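Local coordinates for carboxysome shell vertex protein CcmL (PDB 4JW0), which probably forms the pentameric vertices of the carboxysome shell, the polyhedral compartment in which cyanobacteria sequester RuBisCO, at residues A43-G46 with V47-L51; A67-E70 with K71-V74. All blocks are in the same frame, centred on the assembly; numbering follows the deposited sequence.

Contact 1 of 2, residues A43-G46 with V47-L51; sequences AADG and VGAGL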
loop_
_atom_site.group_PDB
_atom_site.type_symbol
_atom_site.label_atom_id
_atom_site.label_comp_id
_atom_site.label_asym_id
_atom_site.label_seq_id
_atom_site.Cartn_x
_atom_site.Cartn_y
_atom_site.Cartn_z
ATOM N N ALA A 43 0.724 -4.033 -15.168
ATOM C CA ALA A 43 1.951 -4.601 -14.641
ATOM C C ALA A 43 3.015 -4.764 -15.716
ATOM O O ALA A 43 2.713 -5.033 -16.880
ATOM C CB ALA A 43 1.659 -5.942 -13.981
ATOM N N ALA A 44 4.267 -4.590 -15.316
ATOM C CA ALA A 44 5.393 -4.895 -16.182
ATOM C C ALA A 44 5.492 -6.406 -16.355
ATOM O O ALA A 44 5.400 -7.159 -15.382
ATOM C CB ALA A 44 6.676 -4.351 -15.594
ATOM N N ASP A 45 5.683 -6.844 -17.594
ATOM C CA ASP A 45 5.746 -8.269 -17.892
ATOM C C ASP A 45 7.055 -8.655 -18.556
ATOM O O ASP A 45 7.252 -8.415 -19.752
ATOM C CB ASP A 45 4.592 -8.697 -18.795
ATOM C CG ASP A 45 4.626 -10.191 -19.111
ATOM O OD1 ASP A 45 5.158 -10.965 -18.281
ATOM O OD2 ASP A 45 4.131 -10.596 -20.186
ATOM N N GLY A 46 7.941 -9.265 -17.775
ATOM C CA GLY A 46 9.168 -9.836 -18.296
ATOM C C GLY A 46 9.082 -11.350 -18.357
ATOM O O GLY A 46 10.061 -12.024 -18.693
ATOM N N VAL A 47 7.910 -11.890 -18.035
ATOM C CA VAL A 47 7.688 -13.330 -18.100
ATOM C C VAL A 47 7.206 -13.734 -19.493
ATOM O O VAL A 47 7.688 -14.709 -20.073
ATOM C CB VAL A 47 6.667 -13.786 -17.051
ATOM C CG1 VAL A 47 6.368 -15.271 -17.205
ATOM C CG2 VAL A 47 7.194 -13.496 -15.651
ATOM N N GLY A 48 6.261 -12.971 -20.030
ATOM C CA GLY A 48 5.718 -13.240 -21.351
ATOM C C GLY A 48 4.377 -13.939 -21.265
ATOM O O GLY A 48 4.247 -15.097 -21.650
ATOM N N ALA A 49 3.372 -13.229 -20.761
ATOM C CA ALA A 49 2.046 -13.803 -20.575
ATOM C C ALA A 49 1.098 -13.357 -21.679
ATOM O O ALA A 49 1.097 -12.196 -22.083
ATOM C CB ALA A 49 1.487 -13.413 -19.214
ATOM N N GLY A 50 0.287 -14.296 -22.154
ATOM C CA GLY A 50 -0.661 -14.029 -23.219
ATOM C C GLY A 50 -2.078 -13.795 -22.730
ATOM O O GLY A 50 -2.412 -14.027 -21.566
ATOM N N LEU A 51 -2.918 -13.325 -23.641
ATOM C CA LEU A 51 -4.313 -13.044 -23.340
ATOM C C LEU A 51 -5.001 -14.184 -22.594
ATOM O O LEU A 51 -4.855 -15.348 -22.956
ATOM C CB LEU A 51 -5.063 -12.779 -24.643
ATOM C CG LEU A 51 -6.299 -11.895 -24.552
ATOM C CD1 LEU A 51 -5.890 -10.428 -24.458
ATOM C CD2 LEU A 51 -7.199 -12.148 -25.757
#
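Asp45 turns its carboxylate back onto the chain that follows it and takes three backbone N-H groups. OD1 accepts two of them. The N of Gly48 lies 2.9 Å from Asp45 OD1, on its syn side but tilted from the plane, in a nearly straight bond (169°). The N of Val47 is also 2.9 Å from Asp45 OD1, but it comes from above the carboxylate plane and the bond is bent (137°). Both donors sit on the same face of that plane. The other oxygen, Asp45 OD2, takes the N of Ala49 at 2.8 Å, also syn and close to the plane. CG stands anti to the backbone N (chi1 -179°), which swings the carboxylate toward the amides that follow.

The bond from Val47 N closes an Asx turn over Asp45 to Val47. It lies where the chain passes from strand 39-44 of the OB fold toward strand 54-59. Replacing Asp45 by an alanine removes both acceptor oxygens, and the loop, its three N-H groups left without their mate, would probably be free to shift.

Two CB atoms make van der Waals contacts with the carboxylate oxygens. Val47 CB rests 3.4 Å from Asp45 OD1, and Ala49 CB lies 4.0 Å from Asp45 OD2. Gly48 has a positive phi, at which a CB would press on the preceding carbonyl O. Ala49 packs on Leu25 and Val6, while Val47 touches Ile81 of its own chain and Gln14 of a neighbouring subunit.

Contact 2 of 2, residues A67-E70 with K71-V74; sequences AGSE and KRPV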
loop_
_atom_site.group_PDB
_atom_site.type_symbol
_atom_site.label_atom_id
_atom_site.label_comp_id
_atom_site.label_asym_id
_atom_site.label_seq_id
_atom_site.Cartn_x
_atom_site.Cartn_y
_atom_site.Cartn_z
ATOM N N ALA A 67 15.950 -8.335 -12.868
ATOM C CA ALA A 67 17.085 -7.802 -13.611
ATOM C C ALA A 67 16.668 -6.657 -14.522
ATOM O O ALA A 67 15.770 -6.809 -15.349
ATOM C CB ALA A 67 17.741 -8.903 -14.426
ATOM N N GLY A 68 17.326 -5.512 -14.365
ATOM C CA GLY A 68 17.074 -4.364 -15.217
ATOM C C GLY A 68 16.124 -3.319 -14.645
ATOM O O GLY A 68 16.042 -2.211 -15.172
ATOM N N SER A 69 15.416 -3.654 -13.568
ATOM C CA SER A 69 14.355 -2.780 -13.056
ATOM C C SER A 69 14.671 -2.070 -11.738
ATOM O O SER A 69 13.803 -1.421 -11.165
ATOM C CB SER A 69 13.068 -3.584 -12.900
ATOM O OG SER A 69 12.585 -3.978 -14.170
ATOM N N GLU A 70 15.909 -2.176 -11.269
ATOM C CA GLU A 70 16.280 -1.664 -9.955
ATOM C C GLU A 70 15.933 -0.186 -9.751
ATOM O O GLU A 70 15.504 0.216 -8.669
ATOM C CB GLU A 70 17.777 -1.877 -9.721
ATOM C CG GLU A 70 18.252 -1.480 -8.333
ATOM C CD GLU A 70 19.762 -1.531 -8.197
ATOM O OE1 GLU A 70 20.462 -1.363 -9.222
ATOM O OE2 GLU A 70 20.249 -1.744 -7.066
ATOM N N LYS A 71 16.121 0.619 -10.788
ATOM C CA LYS A 71 15.881 2.054 -10.688
ATOM C C LYS A 71 14.745 2.513 -11.597
ATOM O O LYS A 71 14.684 3.678 -11.982
ATOM C CB LYS A 71 17.161 2.834 -11.012
ATOM C CG LYS A 71 18.201 2.818 -9.900
ATOM C CD LYS A 71 19.322 3.814 -10.181
ATOM C CE LYS A 71 20.040 4.234 -8.906
ATOM N NZ LYS A 71 21.117 5.233 -9.169
ATOM N N ARG A 72 13.841 1.597 -11.938
ATOM C CA ARG A 72 12.668 1.942 -12.730
ATOM C C ARG A 72 11.492 2.314 -11.839
ATOM O O ARG A 72 11.272 1.689 -10.803
ATOM C CB ARG A 72 12.251 0.776 -13.613
ATOM C CG ARG A 72 13.128 0.571 -14.825
ATOM C CD ARG A 72 12.515 -0.459 -15.751
ATOM N NE ARG A 72 13.396 -0.751 -16.878
ATOM C CZ ARG A 72 13.573 -1.957 -17.407
ATOM N NH1 ARG A 72 12.930 -3.014 -16.927
ATOM N NH2 ARG A 72 14.399 -2.110 -18.431
ATOM N N PRO A 73 10.723 3.333 -12.245
ATOM C CA PRO A 73 9.550 3.748 -11.463
ATOM C C PRO A 73 8.345 2.839 -11.708
ATOM O O PRO A 73 7.273 3.304 -12.107
ATOM C CB PRO A 73 9.284 5.171 -11.962
ATOM C CG PRO A 73 9.834 5.192 -13.352
ATOM C CD PRO A 73 11.012 4.263 -13.353
ATOM N N VAL A 74 8.531 1.547 -11.450
ATOM C CA VAL A 74 7.478 0.553 -11.645
ATOM C C VAL A 74 7.014 0.001 -10.302
ATOM O O VAL A 74 7.825 -0.234 -9.404
ATOM C CB VAL A 74 7.954 -0.625 -12.524
ATOM C CG1 VAL A 74 8.126 -0.173 -13.950
ATOM C CG2 VAL A 74 9.254 -1.220 -11.985
HETATM O O HOH W 1 13.783 -5.256 -16.239
HETATM O O HOH W 2 16.900 0.112 -13.531
#
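Arg72 folds back over the residues before it, and Gly68 O sits over the centre of its guanidinium. Gly68 O lies 3.3 Å from Arg72 CZ, above the plane of the group. This is a face contact, and Gly68 O makes no hydrogen bond to Arg72 NE. CG of Arg72 stands anti to its own carbonyl carbon (chi1 -76°), and the chain runs extended to NE. This carries the flat group back along Ser69, whose OG comes 2.9 Å from Arg72 NH1.

The backbone forms a type I beta turn from Ser69 to Arg72, with Glu70 and Lys71 at its corners. Arg72 N donates to Ser69 O at 3.1 Å in a fairly straight bond (167°). Pro73 then centres an inverse gamma turn, closed by a weak bond from Val74 N to Arg72 O. The turns lie in the loop between strands 54-59 and 76-81. Pro73 O bonds to Ser58 OG of a neighbouring subunit.

Two waters join the halves. One donates to Ala67 O at 2.7 Å, bonds to Ser69 OG and accepts weakly from Arg72 NH1. The other donates to Gly68 O and accepts from Lys71 N at 2.9 Å. The CB bonds of Glu70 and Lys71 point away, and the charged ends of these side chains do not meet.

Arg72 NE also makes a weak bond to Ser18 O. The polar partners described here are neutral oxygens and water. The charge is probably steadied by carbonyl dipoles, with no carboxylate touching it within the turn.

Both contacts are local and lie at the surface, but contact 1 is much nearer the middle of the chain. The centres of contact 1 and contact 2 are about 16 Å apart. Their nearest atoms are about 5 Å apart, without touching. Contact 1 lies where the chain leaves strand 39-44 for the loop to strand 54-59. Contact 2 lies wholly in the next long loop, before strand 76-81. The two outermost strands meet through backbone bonds of Ala44 to Ala76 and Val78. In contact 1 a buried anion gathers amide donors directly. In contact 2 a partly exposed cation faces carbonyl oxygen, and water fills in. Both reach the same neighbouring subunit.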